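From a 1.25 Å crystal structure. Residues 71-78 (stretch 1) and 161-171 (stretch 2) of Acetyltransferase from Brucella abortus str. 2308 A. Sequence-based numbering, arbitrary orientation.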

ATOM      1  N   PHE A  71      -1.821   0.336   3.443  1.00  5.75           N
ATOM      2  CA  PHE A  71      -1.030   1.282   4.213  1.00  5.70           C
ATOM      3  C   PHE A  71      -1.092   0.885   5.673  1.00  5.83           C
ATOM      4  O   PHE A  71      -2.119   0.397   6.137  1.00  7.22           O
ATOM      5  CB  PHE A  71      -1.578   2.697   4.085  1.00  6.71           C
ATOM      6  CG  PHE A  71      -1.531   3.253   2.701  1.00  7.35           C
ATOM      7  CD1 PHE A  71      -2.528   2.966   1.782  1.00  7.46           C
ATOM      8  CD2 PHE A  71      -0.502   4.102   2.324  1.00  7.77           C
ATOM      9  CE1 PHE A  71      -2.490   3.501   0.513  1.00  7.56           C
ATOM     10  CE2 PHE A  71      -0.456   4.650   1.057  1.00  7.95           C
ATOM     11  CZ  PHE A  71      -1.448   4.349   0.147  1.00  8.50           C
ATOM     12  N   SER A  72      -0.006   1.129   6.405  1.00  6.39           N
ATOM     13  CA  SER A  72       0.074   0.762   7.819  1.00  6.61           C
ATOM     14  C   SER A  72       1.005   1.745   8.522  1.00  6.99           C
ATOM     15  O   SER A  72       1.824   2.393   7.870  1.00  6.88           O
ATOM     16  CB  SER A  72       0.568  -0.688   7.974  1.00  7.15           C
ATOM     17  OG  SER A  72       1.809  -0.891   7.333  1.00  7.65           O
ATOM     18  N   PRO A  73       0.892   1.871   9.854  1.00  7.35           N
ATOM     19  CA  PRO A  73       1.732   2.869  10.527  1.00  8.07           C
ATOM     20  C   PRO A  73       3.186   2.430  10.561  1.00  8.27           C
ATOM     21  O   PRO A  73       3.471   1.237  10.673  1.00  8.33           O
ATOM     22  CB  PRO A  73       1.172   2.897  11.961  1.00  9.81           C
ATOM     23  CG  PRO A  73      -0.175   2.246  11.875  1.00 10.44           C
ATOM     24  CD  PRO A  73      -0.020   1.203  10.800  1.00  8.21           C
ATOM     25  N   VAL A  74       4.099   3.389  10.462  1.00  7.97           N
ATOM     26  CA  VAL A  74       5.499   3.113  10.746  1.00  9.50           C
ATOM     27  C   VAL A  74       5.891   3.911  11.973  1.00 10.27           C
ATOM     28  O   VAL A  74       5.386   5.008  12.204  1.00 13.67           O
ATOM     29  CB  VAL A  74       6.432   3.441   9.555  1.00 10.23           C
ATOM     30  CG1 VAL A  74       6.074   2.616   8.336  1.00 10.11           C
ATOM     31  CG2 VAL A  74       6.433   4.940   9.239  1.00 11.81           C
ATOM     32  N   LEU A  75       6.778   3.350  12.777  1.00  9.29           N
ATOM     33  CA  LEU A  75       7.339   4.080  13.905  1.00 10.49           C
ATOM     34  C   LEU A  75       8.607   4.757  13.440  1.00 10.24           C
ATOM     35  O   LEU A  75       9.338   4.210  12.614  1.00 11.00           O
ATOM     36  CB  LEU A  75       7.681   3.134  15.051  1.00 13.21           C
ATOM     37  CG  LEU A  75       6.503   2.378  15.658  1.00 16.18           C
ATOM     38  CD1 LEU A  75       6.978   1.441  16.750  1.00 17.27           C
ATOM     39  CD2 LEU A  75       5.471   3.345  16.207  1.00 17.90           C
ATOM     40  N   ILE A  76       8.867   5.942  13.978  1.00 10.08           N
ATOM     41  CA  ILE A  76      10.115   6.643  13.711  1.00 10.97           C
ATOM     42  C   ILE A  76      10.813   6.842  15.044  1.00 10.87           C
ATOM     43  O   ILE A  76      10.300   7.540  15.916  1.00 11.07           O
ATOM     44  CB  ILE A  76       9.880   7.971  12.991  1.00 11.97           C
ATOM     45  CG1 ILE A  76       9.212   7.730  11.637  1.00 13.52           C
ATOM     46  CG2 ILE A  76      11.208   8.718  12.824  1.00 13.16           C
ATOM     47  CD1 ILE A  76       8.734   9.001  10.976  1.00 14.20           C
ATOM     48  N   GLY A  77      11.978   6.225  15.211  1.00 10.93           N
ATOM     49  CA  GLY A  77      12.645   6.233  16.501  1.00 11.85           C
ATOM     50  C   GLY A  77      11.748   5.716  17.614  1.00 12.98           C
ATOM     51  O   GLY A  77      11.835   6.168  18.760  1.00 14.10           O
ATOM     52  N   GLY A  78      10.883   4.767  17.276  1.00 12.61           N
ATOM     53  CA  GLY A  78       9.995   4.159  18.248  1.00 13.58           C
ATOM     54  C   GLY A  78       8.725   4.935  18.529  1.00 14.15           C
ATOM     55  O   GLY A  78       7.912   4.509  19.352  1.00 16.70           O
ATOM     56  N   GLN A 161      13.793  12.575  11.856  1.00 16.45           N
ATOM     57  CA  GLN A 161      14.876  11.608  11.879  1.00 16.32           C
ATOM     58  C   GLN A 161      14.618  10.524  12.912  1.00 14.00           C
ATOM     59  O   GLN A 161      13.952  10.757  13.923  1.00 12.79           O
ATOM     60  CB  GLN A 161      16.199  12.311  12.185  1.00 19.37           C
ATOM     61  CG  GLN A 161      16.685  13.224  11.079  1.00 23.16           C
ATOM     62  CD  GLN A 161      17.227  12.452   9.892  1.00 26.68           C
ATOM     63  OE1 GLN A 161      18.187  11.691  10.019  1.00 28.75           O
ATOM     64  NE2 GLN A 161      16.609  12.640   8.733  1.00 26.90           N
ATOM     65  N   GLY A 162      15.171   9.343  12.656  1.00 13.49           N
ATOM     66  CA  GLY A 162      15.002   8.194  13.523  1.00 13.31           C
ATOM     67  C   GLY A 162      14.835   6.930  12.707  1.00 13.10           C
ATOM     68  O   GLY A 162      14.428   6.984  11.548  1.00 14.71           O
ATOM     69  N   ASP A 163      15.153   5.792  13.312  1.00 13.18           N
ATOM     70  CA  ASP A 163      15.005   4.507  12.644  1.00 13.76           C
ATOM     71  C   ASP A 163      13.547   4.287  12.256  1.00 12.39           C
ATOM     72  O   ASP A 163      12.648   4.495  13.069  1.00 12.58           O
ATOM     73  CB  ASP A 163      15.453   3.377  13.567  1.00 17.63           C
ATOM     74  CG  ASP A 163      16.950   3.374  13.813  1.00 22.68           C
ATOM     75  OD1 ASP A 163      17.686   4.077  13.088  1.00 23.72           O
ATOM     76  OD2 ASP A 163      17.389   2.652  14.729  1.00 25.79           O
ATOM     77  N   VAL A 164      13.323   3.875  11.010  1.00 12.05           N
ATOM     78  CA  VAL A 164      11.986   3.576  10.517  1.00 11.95           C
ATOM     79  C   VAL A 164      11.681   2.114  10.769  1.00 11.24           C
ATOM     80  O   VAL A 164      12.409   1.232  10.312  1.00 13.84           O
ATOM     81  CB  VAL A 164      11.877   3.883   9.018  1.00 12.98           C
ATOM     82  CG1 VAL A 164      10.504   3.467   8.481  1.00 13.70           C
ATOM     83  CG2 VAL A 164      12.136   5.349   8.768  1.00 14.81           C
ATOM     84  N   ALA A 165      10.600   1.848  11.488  1.00  9.88           N
ATOM     85  CA  ALA A 165      10.194   0.474  11.744  1.00 10.06           C
ATOM     86  C   ALA A 165       8.797   0.238  11.183  1.00  9.30           C
ATOM     87  O   ALA A 165       7.835   0.896  11.582  1.00 10.65           O
ATOM     88  CB  ALA A 165      10.218   0.186  13.242  1.00 12.74           C
ATOM     89  N   TYR A 166       8.688  -0.700  10.252  1.00  8.93           N
ATOM     90  CA  TYR A 166       7.380  -1.152   9.803  1.00  8.67           C
ATOM     91  C   TYR A 166       6.770  -2.025  10.891  1.00  8.49           C
ATOM     92  O   TYR A 166       7.456  -2.469  11.818  1.00  9.19           O
ATOM     93  CB  TYR A 166       7.498  -1.948   8.503  1.00  9.86           C
ATOM     94  CG  TYR A 166       7.647  -1.113   7.238  1.00 11.85           C
ATOM     95  CD1 TYR A 166       8.683  -0.192   7.093  1.00 14.08           C
ATOM     96  CD2 TYR A 166       6.768  -1.268   6.172  1.00 12.69           C
ATOM     97  CE1 TYR A 166       8.830   0.556   5.931  1.00 14.26           C
ATOM     98  CE2 TYR A 166       6.908  -0.524   5.011  1.00 13.86           C
ATOM     99  CZ  TYR A 166       7.939   0.381   4.895  1.00 13.75           C
ATOM    100  OH  TYR A 166       8.077   1.113   3.736  1.00 14.82           O
ATOM    101  N   HIS A 167       5.480  -2.292  10.763  1.00  8.55           N
ATOM    102  CA  HIS A 167       4.778  -3.140  11.703  1.00  8.43           C
ATOM    103  C   HIS A 167       5.402  -4.534  11.743  1.00  9.49           C
ATOM    104  O   HIS A 167       5.966  -5.004  10.742  1.00  9.86           O
ATOM    105  CB  HIS A 167       3.311  -3.243  11.284  1.00  9.65           C
ATOM    106  CG  HIS A 167       2.447  -3.904  12.305  1.00 10.93           C
ATOM    107  ND1 HIS A 167       2.266  -5.269  12.355  1.00 12.20           N
ATOM    108  CD2 HIS A 167       1.730  -3.388  13.333  1.00 12.49           C
ATOM    109  CE1 HIS A 167       1.468  -5.566  13.365  1.00 13.36           C
ATOM    110  NE2 HIS A 167       1.127  -4.442  13.973  1.00 13.01           N
ATOM    111  N   ALA A 168       5.268  -5.202  12.889  1.00 10.63           N
ATOM    112  CA  ALA A 168       5.754  -6.573  13.075  1.00 12.01           C
ATOM    113  C   ALA A 168       5.316  -7.538  11.976  1.00 11.93           C
ATOM    114  O   ALA A 168       6.022  -8.505  11.680  1.00 12.66           O
ATOM    115  CB  ALA A 168       5.315  -7.109  14.435  1.00 13.66           C
ATOM    116  N   ALA A 169       4.154  -7.288  11.375  1.00 11.50           N
ATOM    117  CA  ALA A 169       3.652  -8.154  10.305  1.00 12.70           C
ATOM    118  C   ALA A 169       4.648  -8.293   9.156  1.00 12.91           C
ATOM    119  O   ALA A 169       4.699  -9.331   8.496  1.00 14.22           O
ATOM    120  CB  ALA A 169       2.304  -7.658   9.786  1.00 13.06           C
ATOM    121  N   PHE A 170       5.437  -7.249   8.917  1.00 11.73           N
ATOM    122  CA  PHE A 170       6.416  -7.274   7.833  1.00 13.12           C
ATOM    123  C   PHE A 170       7.646  -8.090   8.213  1.00 19.60           C
ATOM    124  O   PHE A 170       8.554  -8.252   7.396  1.00 22.18           O
ATOM    125  CB  PHE A 170       6.840  -5.854   7.457  1.00 10.44           C
ATOM    126  CG  PHE A 170       5.786  -5.089   6.713  1.00  8.96           C
ATOM    127  CD1 PHE A 170       4.820  -4.355   7.396  1.00  8.81           C
ATOM    128  CD2 PHE A 170       5.749  -5.108   5.331  1.00  9.42           C
ATOM    129  CE1 PHE A 170       3.846  -3.656   6.705  1.00  8.57           C
ATOM    130  CE2 PHE A 170       4.781  -4.411   4.636  1.00  9.33           C
ATOM    131  CZ  PHE A 170       3.823  -3.688   5.322  1.00  8.97           C
ATOM    132  N   ASP A 171       7.638  -8.599   9.447  1.00 23.41           N
ATOM    133  CA  ASP A 171       8.767  -9.264  10.115  1.00 28.95           C
ATOM    134  C   ASP A 171       9.775  -8.263  10.669  1.00 31.63           C
ATOM    135  O   ASP A 171       9.711  -7.901  11.847  1.00 33.24           O
ATOM    136  CB  ASP A 171       9.447 -10.319   9.242  1.00 31.39           C
ATOM    137  CG  ASP A 171       8.579 -11.531   9.027  1.00 32.82           C
ATOM    138  OD1 ASP A 171       7.354 -11.355   8.853  1.00 32.46           O
ATOM    139  OD2 ASP A 171       9.119 -12.658   9.045  1.00 34.69           O
TER
HETATM  140  O   HOH W   1       4.130  -0.706   8.875  1.00  8.64           O
HETATM  141  O   HOH W   2      11.078   3.107  14.997  1.00 12.85           O

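Three backbone hydrogen bonds join the two stretches as a short antiparallel ladder. Leu-75 and Ala-165 form a reciprocal pair, Leu-75 N to Ala-165 O and Ala-165 N to Leu-75 O both spanning 2.9 Å, and Gly-77 N donates to Asp-163 O at 2.8 Å. The same carbonyls receive weaker CA-H...O contacts, among them Val-164 CA to Leu-75 O and Ile-76 CA to Asp-163 O, each 3.4 Å.

Two waters also link the stretches. One donates to Ser-72 OG (2.8 Å) and Pro-73 O (2.7 Å) and accepts from His-167 N (2.8 Å), bridging the two stretches where their backbones diverge; the other, over the face that carries Leu-75 and Ala-165, accepts from Gly-78 N and donates to Asp-163 O, both at 2.8 Å.

Side chains pack on both faces of the ladder. Leu-75 CB and Ala-165 CB lie 4.3 Å apart on one; Ile-76 and Val-164 point to the other, where Val-74 CB comes within 4.2 Å of Val-164 CG1. The m rotamer of buried Val-74 sets CG1 over the Tyr-166 ring, 4.1 Å from its centroid, in a CH-pi contact. Ser-72 OG meets the edge of the Phe-170 ring, 3.5 Å from CE1.

Gly-162 fits closely: a CB there would clash with Gly-77 N and crowd Ile-76 CG2. Gly-77, at positive phi, adopts a conformation that favours glycine.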